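Rhamnose ABC transporter, rhamnose-binding protein (Actinomyces odontolyticus ATCC 17982, PDB 5BQ3) probably binds a sugar, likely rhamnose, as the solute-binding component of an ABC transporter that imports it. Local coordinates at residues K264-D270 against P319-A324; I227-A231 against F244-L248. All blocks are in the same frame, centred on the assembly; numbering follows the deposited sequence.

Contact 1. Residues K264-D270 against P319-A324; sequences KEFALWD and PVRFNA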
ATOM      1  N   LYS A 264      20.366  -3.084  -0.962  1.00 42.34           N
ATOM      2  CA  LYS A 264      20.689  -2.314  -2.167  1.00 42.94           C
ATOM      3  C   LYS A 264      19.425  -1.643  -2.712  1.00 45.29           C
ATOM      4  O   LYS A 264      19.447  -0.439  -2.994  1.00 46.59           O
ATOM      5  CB  LYS A 264      21.360  -3.193  -3.237  1.00 46.19           C
ATOM      6  CG  LYS A 264      22.814  -3.522  -2.911  1.00 71.61           C
ATOM      7  CD  LYS A 264      23.521  -4.229  -4.055  1.00 86.86           C
ATOM      8  CE  LYS A 264      24.982  -4.460  -3.748  1.00102.45           C
ATOM      9  NZ  LYS A 264      25.692  -5.103  -4.886  1.00113.20           N
ATOM     10  N   GLU A 265      18.316  -2.412  -2.823  1.00 38.79           N
ATOM     11  CA  GLU A 265      17.029  -1.919  -3.314  1.00 37.18           C
ATOM     12  C   GLU A 265      15.858  -2.741  -2.767  1.00 37.83           C
ATOM     13  O   GLU A 265      15.894  -3.972  -2.760  1.00 36.81           O
ATOM     14  CB  GLU A 265      16.990  -1.913  -4.856  1.00 39.12           C
ATOM     15  CG  GLU A 265      15.873  -1.061  -5.441  1.00 47.63           C
ATOM     16  CD  GLU A 265      15.827  -0.993  -6.955  1.00 67.86           C
ATOM     17  OE1 GLU A 265      15.676  -2.055  -7.602  1.00 68.15           O
ATOM     18  OE2 GLU A 265      15.913   0.133  -7.494  1.00 61.33           O
ATOM     19  N   PHE A 266      14.818  -2.034  -2.321  1.00 32.58           N
ATOM     20  CA  PHE A 266      13.550  -2.576  -1.845  1.00 30.57           C
ATOM     21  C   PHE A 266      12.429  -1.752  -2.489  1.00 33.45           C
ATOM     22  O   PHE A 266      12.717  -0.785  -3.193  1.00 33.93           O
ATOM     23  CB  PHE A 266      13.466  -2.589  -0.299  1.00 31.98           C
ATOM     24  CG  PHE A 266      13.399  -1.232   0.364  1.00 33.67           C
ATOM     25  CD1 PHE A 266      14.561  -0.547   0.699  1.00 37.69           C
ATOM     26  CD2 PHE A 266      12.175  -0.652   0.676  1.00 34.52           C
ATOM     27  CE1 PHE A 266      14.499   0.711   1.301  1.00 39.09           C
ATOM     28  CE2 PHE A 266      12.115   0.610   1.272  1.00 37.82           C
ATOM     29  CZ  PHE A 266      13.276   1.277   1.593  1.00 37.13           C
ATOM     30  N   ALA A 267      11.170  -2.135  -2.277  1.00 29.13           N
ATOM     31  CA  ALA A 267      10.040  -1.417  -2.845  1.00 29.05           C
ATOM     32  C   ALA A 267       8.927  -1.212  -1.825  1.00 33.36           C
ATOM     33  O   ALA A 267       8.899  -1.872  -0.788  1.00 32.54           O
ATOM     34  CB  ALA A 267       9.501  -2.162  -4.059  1.00 29.57           C
ATOM     35  N   LEU A 268       8.029  -0.263  -2.125  1.00 30.64           N
ATOM     36  CA  LEU A 268       6.822   0.080  -1.375  1.00 30.27           C
ATOM     37  C   LEU A 268       5.976   0.992  -2.277  1.00 36.36           C
ATOM     38  O   LEU A 268       5.750   0.633  -3.434  1.00 36.11           O
ATOM     39  CB  LEU A 268       7.124   0.703   0.013  1.00 30.44           C
ATOM     40  CG  LEU A 268       6.003   0.631   1.065  1.00 34.34           C
ATOM     41  CD1 LEU A 268       5.890  -0.753   1.689  1.00 33.81           C
ATOM     42  CD2 LEU A 268       6.211   1.658   2.134  1.00 37.26           C
ATOM     43  N   TRP A 269       5.505   2.141  -1.769  1.00 34.81           N
ATOM     44  CA  TRP A 269       4.658   3.098  -2.489  1.00 35.56           C
ATOM     45  C   TRP A 269       4.658   4.431  -1.765  1.00 39.53           C
ATOM     46  O   TRP A 269       5.036   4.487  -0.596  1.00 40.03           O
ATOM     47  CB  TRP A 269       3.214   2.561  -2.619  1.00 34.15           C
ATOM     48  CG  TRP A 269       2.699   1.907  -1.368  1.00 35.09           C
ATOM     49  CD1 TRP A 269       2.172   2.528  -0.274  1.00 38.19           C
ATOM     50  CD2 TRP A 269       2.725   0.506  -1.061  1.00 34.61           C
ATOM     51  NE1 TRP A 269       1.861   1.602   0.693  1.00 37.40           N
ATOM     52  CE2 TRP A 269       2.186   0.351   0.234  1.00 38.38           C
ATOM     53  CE3 TRP A 269       3.146  -0.640  -1.761  1.00 36.01           C
ATOM     54  CZ2 TRP A 269       2.057  -0.901   0.846  1.00 37.40           C
ATOM     55  CZ3 TRP A 269       3.022  -1.880  -1.154  1.00 37.11           C
ATOM     56  CH2 TRP A 269       2.481  -2.003   0.133  1.00 37.54           C
ATOM     57  N   ASP A 270       4.251   5.502  -2.453  1.00 35.95           N
ATOM     58  CA  ASP A 270       4.137   6.832  -1.863  1.00 36.03           C
ATOM     59  C   ASP A 270       2.693   6.995  -1.356  1.00 38.44           C
ATOM     60  O   ASP A 270       1.784   7.085  -2.191  1.00 38.19           O
ATOM     61  CB  ASP A 270       4.521   7.921  -2.891  1.00 38.78           C
ATOM     62  CG  ASP A 270       4.717   9.332  -2.350  1.00 49.18           C
ATOM     63  OD1 ASP A 270       4.438   9.562  -1.149  1.00 49.38           O
ATOM     64  OD2 ASP A 270       5.144  10.211  -3.132  1.00 55.31           O
ATOM     65  N   PRO A 319       4.650  -0.190  -8.010  1.00 38.12           N
ATOM     66  CA  PRO A 319       5.360   0.064  -6.740  1.00 37.33           C
ATOM     67  C   PRO A 319       6.608   0.935  -6.911  1.00 41.38           C
ATOM     68  O   PRO A 319       7.315   0.825  -7.919  1.00 41.77           O
ATOM     69  CB  PRO A 319       5.730  -1.342  -6.247  1.00 38.46           C
ATOM     70  CG  PRO A 319       4.778  -2.251  -6.922  1.00 42.72           C
ATOM     71  CD  PRO A 319       4.511  -1.640  -8.261  1.00 39.26           C
ATOM     72  N   VAL A 320       6.842   1.833  -5.939  1.00 37.30           N
ATOM     73  CA  VAL A 320       7.987   2.751  -5.927  1.00 37.65           C
ATOM     74  C   VAL A 320       9.215   1.987  -5.416  1.00 40.54           C
ATOM     75  O   VAL A 320       9.170   1.399  -4.334  1.00 39.38           O
ATOM     76  CB  VAL A 320       7.705   4.041  -5.096  1.00 41.57           C
ATOM     77  CG1 VAL A 320       8.944   4.924  -4.992  1.00 42.69           C
ATOM     78  CG2 VAL A 320       6.537   4.833  -5.678  1.00 41.56           C
ATOM     79  N   ARG A 321      10.296   1.985  -6.207  1.00 37.30           N
ATOM     80  CA  ARG A 321      11.551   1.325  -5.846  1.00 36.81           C
ATOM     81  C   ARG A 321      12.449   2.314  -5.114  1.00 40.23           C
ATOM     82  O   ARG A 321      12.672   3.425  -5.602  1.00 40.62           O
ATOM     83  CB  ARG A 321      12.262   0.749  -7.083  1.00 37.26           C
ATOM     84  CG  ARG A 321      11.587  -0.470  -7.678  1.00 46.86           C
ATOM     85  CD  ARG A 321      12.464  -1.108  -8.721  1.00 56.51           C
ATOM     86  NE  ARG A 321      11.674  -1.901  -9.654  1.00 63.53           N
ATOM     87  CZ  ARG A 321      12.187  -2.724 -10.562  1.00 77.42           C
ATOM     88  NH1 ARG A 321      13.504  -2.879 -10.660  1.00 62.43           N
ATOM     89  NH2 ARG A 321      11.391  -3.402 -11.376  1.00 65.69           N
ATOM     90  N   PHE A 322      12.945   1.915  -3.932  1.00 35.57           N
ATOM     91  CA  PHE A 322      13.804   2.754  -3.100  1.00 35.92           C
ATOM     92  C   PHE A 322      15.221   2.203  -3.041  1.00 41.16           C
ATOM     93  O   PHE A 322      15.428   1.025  -2.743  1.00 40.35           O
ATOM     94  CB  PHE A 322      13.237   2.897  -1.676  1.00 36.63           C
ATOM     95  CG  PHE A 322      11.823   3.424  -1.586  1.00 36.98           C
ATOM     96  CD1 PHE A 322      10.735   2.562  -1.620  1.00 38.40           C
ATOM     97  CD2 PHE A 322      11.581   4.785  -1.434  1.00 39.82           C
ATOM     98  CE1 PHE A 322       9.431   3.052  -1.526  1.00 38.96           C
ATOM     99  CE2 PHE A 322      10.275   5.272  -1.349  1.00 42.36           C
ATOM    100  CZ  PHE A 322       9.208   4.404  -1.402  1.00 38.99           C
ATOM    101  N   ASN A 323      16.190   3.075  -3.327  1.00 39.48           N
ATOM    102  CA  ASN A 323      17.628   2.806  -3.302  1.00 40.34           C
ATOM    103  C   ASN A 323      18.329   4.004  -2.650  1.00 46.08           C
ATOM    104  O   ASN A 323      17.651   4.937  -2.213  1.00 45.35           O
ATOM    105  CB  ASN A 323      18.167   2.516  -4.714  1.00 41.55           C
ATOM    106  CG  ASN A 323      17.641   3.432  -5.789  1.00 65.12           C
ATOM    107  OD1 ASN A 323      17.878   4.646  -5.789  1.00 64.77           O
ATOM    108  ND2 ASN A 323      16.908   2.865  -6.731  1.00 54.99           N
ATOM    109  N   ALA A 324      19.674   3.987  -2.588  1.00 44.67           N
ATOM    110  CA  ALA A 324      20.485   5.027  -1.954  1.00 46.37           C
ATOM    111  C   ALA A 324      20.401   6.412  -2.633  1.00 52.59           C
ATOM    112  O   ALA A 324      20.873   7.394  -2.057  1.00 53.89           O
ATOM    113  CB  ALA A 324      21.923   4.569  -1.899  1.00 48.39           C
TER

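Contact 2. Residues I227-A231 against F244-L248; sequences IAATA and FLTGL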
ATOM      1  N   ILE A 227      11.507  -7.436   6.868  1.00 34.13           N
ATOM      2  CA  ILE A 227      12.670  -6.893   6.152  1.00 33.72           C
ATOM      3  C   ILE A 227      13.596  -6.110   7.110  1.00 38.49           C
ATOM      4  O   ILE A 227      14.811  -6.148   6.929  1.00 39.30           O
ATOM      5  CB  ILE A 227      12.243  -6.047   4.909  1.00 36.09           C
ATOM      6  CG1 ILE A 227      13.400  -5.912   3.890  1.00 36.51           C
ATOM      7  CG2 ILE A 227      11.635  -4.691   5.291  1.00 37.13           C
ATOM      8  CD1 ILE A 227      13.008  -5.453   2.488  1.00 40.07           C
ATOM      9  N   ALA A 228      13.022  -5.443   8.132  1.00 35.26           N
ATOM     10  CA  ALA A 228      13.754  -4.658   9.129  1.00 36.31           C
ATOM     11  C   ALA A 228      14.568  -5.558  10.059  1.00 41.12           C
ATOM     12  O   ALA A 228      15.728  -5.248  10.343  1.00 42.52           O
ATOM     13  CB  ALA A 228      12.787  -3.809   9.937  1.00 37.29           C
ATOM     14  N   ALA A 229      13.964  -6.678  10.514  1.00 36.59           N
ATOM     15  CA  ALA A 229      14.593  -7.653  11.408  1.00 36.59           C
ATOM     16  C   ALA A 229      15.665  -8.479  10.683  1.00 39.40           C
ATOM     17  O   ALA A 229      16.672  -8.826  11.298  1.00 39.98           O
ATOM     18  CB  ALA A 229      13.540  -8.565  12.005  1.00 36.94           C
ATOM     19  N   THR A 230      15.455  -8.784   9.383  1.00 34.50           N
ATOM     20  CA  THR A 230      16.402  -9.542   8.558  1.00 34.20           C
ATOM     21  C   THR A 230      17.626  -8.668   8.251  1.00 39.64           C
ATOM     22  O   THR A 230      18.748  -9.175   8.258  1.00 40.22           O
ATOM     23  CB  THR A 230      15.723 -10.073   7.282  1.00 39.35           C
ATOM     24  OG1 THR A 230      14.507 -10.723   7.640  1.00 35.39           O
ATOM     25  CG2 THR A 230      16.594 -11.071   6.524  1.00 38.30           C
ATOM     26  N   ALA A 231      17.409  -7.356   8.010  1.00 36.84           N
ATOM     27  CA  ALA A 231      18.474  -6.389   7.742  1.00 37.75           C
ATOM     28  C   ALA A 231      19.354  -6.209   8.973  1.00 44.19           C
ATOM     29  O   ALA A 231      20.573  -6.108   8.833  1.00 45.49           O
ATOM     30  CB  ALA A 231      17.881  -5.058   7.322  1.00 38.35           C
ATOM     31  N   PHE A 244      21.937 -10.994  -0.360  1.00 38.39           N
ATOM     32  CA  PHE A 244      21.115  -9.841  -0.726  1.00 37.36           C
ATOM     33  C   PHE A 244      19.766  -9.865  -0.014  1.00 37.68           C
ATOM     34  O   PHE A 244      19.218 -10.934   0.235  1.00 36.51           O
ATOM     35  CB  PHE A 244      20.896  -9.791  -2.249  1.00 39.78           C
ATOM     36  CG  PHE A 244      22.142  -9.511  -3.050  1.00 43.41           C
ATOM     37  CD1 PHE A 244      22.517  -8.206  -3.352  1.00 47.91           C
ATOM     38  CD2 PHE A 244      22.932 -10.553  -3.523  1.00 46.71           C
ATOM     39  CE1 PHE A 244      23.675  -7.948  -4.093  1.00 50.60           C
ATOM     40  CE2 PHE A 244      24.089 -10.294  -4.263  1.00 51.23           C
ATOM     41  CZ  PHE A 244      24.452  -8.993  -4.542  1.00 50.32           C
ATOM     42  N   LEU A 245      19.232  -8.685   0.314  1.00 32.56           N
ATOM     43  CA  LEU A 245      17.934  -8.581   0.962  1.00 30.67           C
ATOM     44  C   LEU A 245      17.081  -7.543   0.255  1.00 34.21           C
ATOM     45  O   LEU A 245      17.483  -6.391   0.094  1.00 34.23           O
ATOM     46  CB  LEU A 245      18.048  -8.277   2.470  1.00 30.68           C
ATOM     47  CG  LEU A 245      16.723  -8.029   3.215  1.00 34.20           C
ATOM     48  CD1 LEU A 245      15.884  -9.292   3.329  1.00 32.92           C
ATOM     49  CD2 LEU A 245      16.967  -7.446   4.562  1.00 37.40           C
ATOM     50  N   THR A 246      15.891  -7.972  -0.153  1.00 30.32           N
ATOM     51  CA  THR A 246      14.911  -7.135  -0.827  1.00 29.89           C
ATOM     52  C   THR A 246      13.506  -7.541  -0.347  1.00 33.11           C
ATOM     53  O   THR A 246      13.354  -8.484   0.438  1.00 32.37           O
ATOM     54  CB  THR A 246      15.107  -7.201  -2.358  1.00 38.11           C
ATOM     55  OG1 THR A 246      14.269  -6.228  -2.975  1.00 38.67           O
ATOM     56  CG2 THR A 246      14.839  -8.576  -2.940  1.00 35.66           C
ATOM     57  N   GLY A 247      12.508  -6.796  -0.796  1.00 29.64           N
ATOM     58  CA  GLY A 247      11.116  -7.023  -0.445  1.00 28.52           C
ATOM     59  C   GLY A 247      10.371  -5.718  -0.326  1.00 31.67           C
ATOM     60  O   GLY A 247      10.587  -4.805  -1.128  1.00 31.09           O
ATOM     61  N   LEU A 248       9.503  -5.621   0.689  1.00 28.13           N
ATOM     62  CA  LEU A 248       8.703  -4.426   0.945  1.00 27.86           C
ATOM     63  C   LEU A 248       9.063  -3.841   2.302  1.00 32.61           C
ATOM     64  O   LEU A 248       8.907  -4.521   3.310  1.00 32.78           O
ATOM     65  CB  LEU A 248       7.196  -4.740   0.853  1.00 27.18           C
ATOM     66  CG  LEU A 248       6.717  -5.450  -0.418  1.00 31.39           C
ATOM     67  CD1 LEU A 248       5.386  -6.087  -0.194  1.00 31.33           C
ATOM     68  CD2 LEU A 248       6.640  -4.502  -1.603  1.00 33.69           C
TER

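Contact 1. Residues K264-D270 against P319-A324
F322 and F266 make the apolar centre of this two-stranded antiparallel ribbon, lying with L268 and V320 on one face of it. The phenyl planes are 20° from parallel but slid apart, centroids 5.4 Å from each other, so the rings barely overlap. What rests on the F266 ring is the CB of F322, over the face and 3.9 Å from the centroid, a CH-pi contact. Farther along, F322 CE1 reaches L268 CB at 3.6 Å. On the other face A267 keeps to a methyl group, whose CB lies 4.4 Å from P319 CB; a small residue lets helix 134-149 come close.

Between these faces runs the backbone ladder. F266 N gives to F322 O at 3.1 Å and F322 N to F266 O at 2.8 Å; L268 N to V320 O and V320 N to L268 O are both 3.0 Å. A267 and R321 make the non-hydrogen-bonded pair between them.

The polar edge lies at E265, whose extended side chain spans to the partner strand. Its OE2 accepts a hydrogen bond from N323 ND2 at 3.0 Å, while OE1 makes a long salt bridge to R321 NH1 at 3.8 Å. At the other end D270 is an N-cap, its OD1 taking a weak hydrogen bond from A272 N.

Helix 271-287 follows the ribbon and strand 313-315 of the other lobe precedes 319-324, consistent with the hinge of a two-lobed periplasmic binding protein. Helix 134-149 touches A267 and P319, helix 251-260 packs on F266 and F322, and a backbone hydrogen bond from A267 to G247 sets strand 266-268 beside edge strand 244-247.

Contact 2. Residues I227-A231 against F244-L248
I227 opens the contact, its CA-to-CB bond directed at the strand and its side chain extended with both chi angles near t. CD1 settles over the backbone, 3.6 Å from both T246 C and G247 N, while CG2 comes within 3.4 Å of L248 O and CG1 within 3.9 Å of L245 CD2. A long branched residue is well placed here, since it can span the gap between a helix and a strand whose axes come no closer than 9.2 Å. G247 leaves the room for it: a CB there would sit only 3.5 Å from I227 CD1, and its backbone angles would press that CB against the preceding carbonyl as well.

This is the return half of a right-handed beta-alpha-beta crossover, strand 218-221, helix 224-236, strand 244-247, the repeating unit of the alpha/beta lobes of periplasmic binding proteins. Helix and following strand accordingly run almost antiparallel, at 171°.

A turn further on, T230 offers its methyl, CG2 lying 3.7 Å from L245 CD1. Its hydroxyl is hydrogen-bonded to the carbonyl of G226 one turn back, so this polar group is accommodated in a buried interface. A231 follows, small enough for L245 to fit against the helix: L245 CD2 is 3.8 Å from A231 CB, 3.5 Å from A231 N and 3.5 Å from I227 O, these last two joined by the helical hydrogen bond.

In the fold
From the N terminus the chain reaches contact 2 first: after helix 224-236 the chain turns back through a short connection, and strand 244-247 closes the loop as the outermost strand of the four-stranded parallel sheet. Helix 251-260 then leads to contact 1, whose much longer loop takes in helix 271-287 and strands 297-299, 305-307 and 313-315 before 319-324 returns. The two are thus in series, neither nesting nor crossing. They meet in space, however, with centres about 12 Å apart: E265 O and T246 OG1 (2.8 Å) and A267 N and G247 O (3.0 Å) are probably hydrogen-bonded. Because strand 313-315 belongs to the six-stranded sheet, the loop of contact 1 ties the two lobes together.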